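Local atomic coordinates of EGF family domain-containing protein (Toxoplasma gondii, PDB entry 4Z80), a protein that binds a peptide of the RON2-type partner RON2L1 and, as an AMA-family membrane protein, probably acts at the moving junction during host-cell invasion. Residues A[403-415]-A[439-451]. Residues are numbered along the deposited sequence; the frame is centred on the assembly and turned at random.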
loop_
_atom_site.group_PDB
_atom_site.type_symbol
_atom_site.label_atom_id
_atom_site.label_comp_id
_atom_site.label_asym_id
_atom_site.label_seq_id
_atom_site.Cartn_x
_atom_site.Cartn_y
_atom_site.Cartn_z
ATOM N N TYR A 403 7.665 13.524 -15.438
ATOM C CA TYR A 403 8.370 12.493 -16.204
ATOM C C TYR A 403 7.926 11.108 -15.744
ATOM O O TYR A 403 8.085 10.778 -14.570
ATOM C CB TYR A 403 9.890 12.594 -16.026
ATOM C CG TYR A 403 10.526 13.951 -16.259
ATOM C CD1 TYR A 403 9.948 14.895 -17.099
ATOM C CD2 TYR A 403 11.724 14.268 -15.636
ATOM C CE1 TYR A 403 10.555 16.137 -17.296
ATOM C CE2 TYR A 403 12.336 15.484 -15.836
ATOM C CZ TYR A 403 11.751 16.407 -16.658
ATOM O OH TYR A 403 12.392 17.625 -16.807
ATOM N N HIS A 404 7.406 10.290 -16.657
ATOM C CA HIS A 404 6.990 8.929 -16.292
ATOM C C HIS A 404 7.696 7.843 -17.076
ATOM O O HIS A 404 7.488 6.660 -16.797
ATOM C CB HIS A 404 5.485 8.773 -16.460
ATOM C CG HIS A 404 4.720 9.610 -15.493
ATOM N ND1 HIS A 404 4.744 9.373 -14.135
ATOM C CD2 HIS A 404 3.990 10.734 -15.671
ATOM C CE1 HIS A 404 4.023 10.295 -13.521
ATOM N NE2 HIS A 404 3.559 11.135 -14.430
ATOM N N TRP A 405 8.535 8.240 -18.028
ATOM C CA TRP A 405 9.262 7.318 -18.891
ATOM C C TRP A 405 10.675 7.832 -19.034
ATOM O O TRP A 405 10.875 9.035 -19.219
ATOM C CB TRP A 405 8.595 7.209 -20.271
ATOM C CG TRP A 405 7.124 6.972 -20.188
ATOM C CD1 TRP A 405 6.483 5.763 -20.163
ATOM C CD2 TRP A 405 6.098 7.969 -20.076
ATOM N NE1 TRP A 405 5.124 5.948 -20.052
ATOM C CE2 TRP A 405 4.863 7.293 -19.992
ATOM C CE3 TRP A 405 6.103 9.368 -20.038
ATOM C CZ2 TRP A 405 3.651 7.966 -19.889
ATOM C CZ3 TRP A 405 4.904 10.029 -19.930
ATOM C CH2 TRP A 405 3.693 9.338 -19.846
ATOM N N ALA A 406 11.648 6.926 -18.948
ATOM C CA ALA A 406 13.031 7.264 -19.225
ATOM C C ALA A 406 13.686 6.185 -20.066
ATOM O O ALA A 406 13.373 4.997 -19.926
ATOM C CB ALA A 406 13.811 7.458 -17.942
ATOM N N THR A 407 14.606 6.603 -20.927
ATOM C CA THR A 407 15.452 5.691 -21.687
ATOM C C THR A 407 16.862 5.894 -21.211
ATOM O O THR A 407 17.379 7.019 -21.259
ATOM C CB THR A 407 15.386 5.948 -23.210
ATOM O OG1 THR A 407 14.065 5.687 -23.696
ATOM C CG2 THR A 407 16.395 5.077 -23.976
ATOM N N PHE A 408 17.471 4.815 -20.738
ATOM C CA PHE A 408 18.871 4.810 -20.363
ATOM C C PHE A 408 19.698 4.321 -21.535
ATOM O O PHE A 408 19.392 3.287 -22.119
ATOM C CB PHE A 408 19.104 3.928 -19.146
ATOM C CG PHE A 408 20.541 3.835 -18.734
ATOM C CD1 PHE A 408 21.127 4.855 -18.009
ATOM C CD2 PHE A 408 21.301 2.720 -19.052
ATOM C CE1 PHE A 408 22.448 4.780 -17.619
ATOM C CE2 PHE A 408 22.627 2.634 -18.658
ATOM C CZ PHE A 408 23.201 3.662 -17.939
ATOM N N VAL A 409 20.726 5.084 -21.895
ATOM C CA VAL A 409 21.630 4.712 -22.974
ATOM C C VAL A 409 23.021 4.533 -22.391
ATOM O O VAL A 409 23.675 5.504 -22.008
ATOM C CB VAL A 409 21.643 5.777 -24.090
ATOM C CG1 VAL A 409 22.547 5.333 -25.252
ATOM C CG2 VAL A 409 20.223 6.059 -24.581
ATOM N N ALA A 410 23.476 3.284 -22.314
ATOM C CA ALA A 410 24.792 2.978 -21.771
ATOM C C ALA A 410 25.870 3.440 -22.730
ATOM O O ALA A 410 25.700 3.377 -23.950
ATOM C CB ALA A 410 24.934 1.493 -21.508
ATOM N N THR A 411 26.981 3.903 -22.173
ATOM C CA THR A 411 28.094 4.355 -22.993
ATOM C C THR A 411 28.598 3.218 -23.885
ATOM O O THR A 411 28.738 3.399 -25.096
ATOM C CB THR A 411 29.233 4.898 -22.120
ATOM O OG1 THR A 411 28.746 6.013 -21.358
ATOM C CG2 THR A 411 30.410 5.354 -22.978
ATOM N N ASP A 412 28.853 2.050 -23.297
ATOM C CA ASP A 412 29.311 0.893 -24.070
ATOM C C ASP A 412 29.060 -0.435 -23.353
ATOM O O ASP A 412 29.974 -1.240 -23.165
ATOM C CB ASP A 412 30.801 1.030 -24.401
ATOM C CG ASP A 412 31.663 1.234 -23.168
ATOM O OD1 ASP A 412 31.221 0.888 -22.050
ATOM O OD2 ASP A 412 32.795 1.741 -23.323
ATOM N N CYS A 413 27.812 -0.653 -22.959
ATOM C CA CYS A 413 27.391 -1.900 -22.333
ATOM C C CYS A 413 26.136 -2.383 -23.037
ATOM O O CYS A 413 25.218 -1.601 -23.273
ATOM C CB CYS A 413 27.124 -1.702 -20.832
ATOM S SG CYS A 413 26.193 -3.037 -20.025
ATOM N N ASN A 414 26.092 -3.662 -23.391
ATOM C CA ASN A 414 24.830 -4.259 -23.795
ATOM C C ASN A 414 23.982 -4.465 -22.543
ATOM O O ASN A 414 24.385 -5.179 -21.634
ATOM C CB ASN A 414 25.045 -5.582 -24.524
ATOM C CG ASN A 414 23.756 -6.150 -25.080
ATOM O OD1 ASN A 414 22.827 -6.456 -24.330
ATOM N ND2 ASN A 414 23.690 -6.290 -26.399
ATOM N N MET A 415 22.812 -3.834 -22.492
ATOM C CA MET A 415 22.072 -3.737 -21.239
ATOM C C MET A 415 21.277 -4.989 -20.890
ATOM O O MET A 415 20.586 -5.025 -19.878
ATOM C CB MET A 415 21.163 -2.513 -21.285
ATOM C CG MET A 415 21.937 -1.203 -21.139
ATOM S SD MET A 415 22.956 -1.094 -19.648
ATOM C CE MET A 415 21.684 -1.109 -18.380
ATOM N N HIS A 439 14.280 -1.284 -30.709
ATOM C CA HIS A 439 15.304 -2.152 -30.151
ATOM C C HIS A 439 16.684 -1.519 -30.236
ATOM O O HIS A 439 17.034 -0.891 -31.240
ATOM C CB HIS A 439 15.329 -3.501 -30.874
ATOM C CG HIS A 439 16.281 -4.483 -30.266
ATOM N ND1 HIS A 439 17.578 -4.636 -30.708
ATOM C CD2 HIS A 439 16.133 -5.342 -29.229
ATOM C CE1 HIS A 439 18.183 -5.556 -29.979
ATOM N NE2 HIS A 439 17.326 -6.004 -29.077
ATOM N N SER A 440 17.469 -1.693 -29.182
ATOM C CA SER A 440 18.861 -1.287 -29.187
ATOM C C SER A 440 19.675 -2.134 -28.233
ATOM O O SER A 440 19.211 -2.479 -27.143
ATOM C CB SER A 440 19.010 0.180 -28.802
ATOM O OG SER A 440 20.379 0.485 -28.577
ATOM N N PRO A 441 20.912 -2.461 -28.614
ATOM C CA PRO A 441 21.712 -3.250 -27.677
ATOM C C PRO A 441 22.099 -2.506 -26.400
ATOM O O PRO A 441 22.309 -3.159 -25.388
ATOM C CB PRO A 441 22.963 -3.600 -28.489
ATOM C CG PRO A 441 23.021 -2.597 -29.584
ATOM C CD PRO A 441 21.603 -2.250 -29.900
ATOM N N THR A 442 22.174 -1.178 -26.435
ATOM C CA THR A 442 22.794 -0.454 -25.333
ATOM C C THR A 442 21.810 0.357 -24.495
ATOM O O THR A 442 22.224 1.249 -23.759
ATOM C CB THR A 442 23.901 0.483 -25.855
ATOM O OG1 THR A 442 23.357 1.368 -26.842
ATOM C CG2 THR A 442 25.031 -0.337 -26.475
ATOM N N THR A 443 20.525 0.019 -24.562
ATOM C CA THR A 443 19.517 0.802 -23.853
ATOM C C THR A 443 18.624 -0.024 -22.925
ATOM O O THR A 443 18.569 -1.250 -23.000
ATOM C CB THR A 443 18.623 1.561 -24.838
ATOM O OG1 THR A 443 17.815 0.634 -25.572
ATOM C CG2 THR A 443 19.469 2.373 -25.799
ATOM N N MET A 444 17.925 0.689 -22.047
ATOM C CA MET A 444 16.967 0.102 -21.116
ATOM C C MET A 444 15.902 1.145 -20.860
ATOM O O MET A 444 16.226 2.329 -20.740
ATOM C CB MET A 444 17.637 -0.318 -19.804
ATOM C CG MET A 444 16.693 -0.970 -18.787
ATOM S SD MET A 444 17.571 -1.694 -17.408
ATOM C CE MET A 444 18.422 -3.053 -18.216
ATOM N N ALA A 445 14.648 0.710 -20.783
ATOM C CA ALA A 445 13.517 1.614 -20.608
ATOM C C ALA A 445 12.880 1.422 -19.239
ATOM O O ALA A 445 12.591 0.296 -18.828
ATOM C CB ALA A 445 12.491 1.400 -21.706
ATOM N N PHE A 446 12.651 2.542 -18.551
ATOM C CA PHE A 446 12.021 2.585 -17.236
ATOM C C PHE A 446 10.728 3.382 -17.258
ATOM O O PHE A 446 10.579 4.307 -18.066
ATOM C CB PHE A 446 12.947 3.240 -16.200
ATOM C CG PHE A 446 14.218 2.486 -15.913
ATOM C CD1 PHE A 446 15.339 2.663 -16.712
ATOM C CD2 PHE A 446 14.311 1.636 -14.821
ATOM C CE1 PHE A 446 16.519 1.981 -16.439
ATOM C CE2 PHE A 446 15.498 0.958 -14.540
ATOM C CZ PHE A 446 16.598 1.130 -15.354
ATOM N N THR A 447 9.799 3.035 -16.362
ATOM C CA THR A 447 8.689 3.924 -16.019
ATOM C C THR A 447 8.783 4.298 -14.542
ATOM O O THR A 447 9.505 3.680 -13.766
ATOM C CB THR A 447 7.277 3.324 -16.272
ATOM O OG1 THR A 447 6.894 2.473 -15.179
ATOM C CG2 THR A 447 7.203 2.595 -17.609
ATOM N N SER A 448 8.020 5.313 -14.158
ATOM C CA SER A 448 7.997 5.768 -12.779
ATOM C C SER A 448 7.367 4.775 -11.809
ATOM O O SER A 448 7.502 4.928 -10.598
ATOM C CB SER A 448 7.265 7.108 -12.706
ATOM O OG SER A 448 5.971 7.025 -13.261
ATOM N N LEU A 449 6.676 3.770 -12.346
ATOM C CA LEU A 449 6.071 2.698 -11.547
ATOM C C LEU A 449 6.884 1.396 -11.587
ATOM O O LEU A 449 6.512 0.415 -10.937
ATOM C CB LEU A 449 4.641 2.446 -12.041
ATOM C CG LEU A 449 3.624 3.547 -11.710
ATOM C CD1 LEU A 449 2.408 3.424 -12.591
ATOM C CD2 LEU A 449 3.219 3.491 -10.246
ATOM N N SER A 450 7.982 1.396 -12.339
ATOM C CA SER A 450 8.851 0.214 -12.476
ATOM C C SER A 450 9.789 0.044 -11.287
ATOM O O SER A 450 10.195 1.023 -10.654
ATOM C CB SER A 450 9.721 0.312 -13.737
ATOM O OG SER A 450 8.978 0.612 -14.899
ATOM N N ALA A 451 10.169 -1.199 -10.999
ATOM C CA ALA A 451 11.335 -1.437 -10.154
ATOM C C ALA A 451 12.588 -0.905 -10.871
ATOM O O ALA A 451 12.572 -0.701 -12.093
ATOM C CB ALA A 451 11.474 -2.912 -9.825
HETATM O O HOH W 1 25.296 3.397 -26.681
#
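Phe408 and Met444 form a hydrogen-bonded pair in an antiparallel ladder that sets strand 443-447 along strand 405-410, at the margin of a four-stranded antiparallel sheet consistent with the PAN-type fold of AMA proteins. Phe408 N gives a bond to Met444 O (2.8 Å), and Met444 N returns one to Phe408 O. Ala406 and Phe446 repeat the exchange two residues along, Phe446 N reaching Ala406 O in a nearly straight bond (174°). Side chains of these pairs share one face, where CE1, at the edge of the Phe446 ring, lies 4.2 Å from Phe408 CB. The ring of Phe408 leads away from strand 443-447 because CG stands trans to the main-chain nitrogen (chi1 178°), and Met415 SD lies at the ring edge, in its plane. The Met415 chain, bent at chi2 and chi3, crosses that of Met444 at about a right angle, and their CE methyls meet at 3.8 Å.

On the other face Val409 and Thr443 lie side by side through their CG2 methyls, while Thr447 CG2 approaches Trp405 CD1 obliquely. Strand 353-359 covers part of this face through Trp355, whose ring packs edge-to-face with Trp405; Trp405 NE1 donates to Phe19 O.

Beyond the ladder, Thr442 O receives Ala410 N and Pro441 O receives Met415 N, so both sides of the bend at 410-415 hold the corner at 441-442; Cys413, within this bend, is in a disulfide with Cys419. A water bridges Ala410 O and Thr442 OG1. At the far end of the ladder, beyond Trp405 and Thr447, His404 O accepts Ser448 N from above its carbonyl plane. A second bond helps set the rotation of the buried imidazole: ND1 of His404 lies 2.8 Å from Ser448 OG, in the ring plane, at 165°.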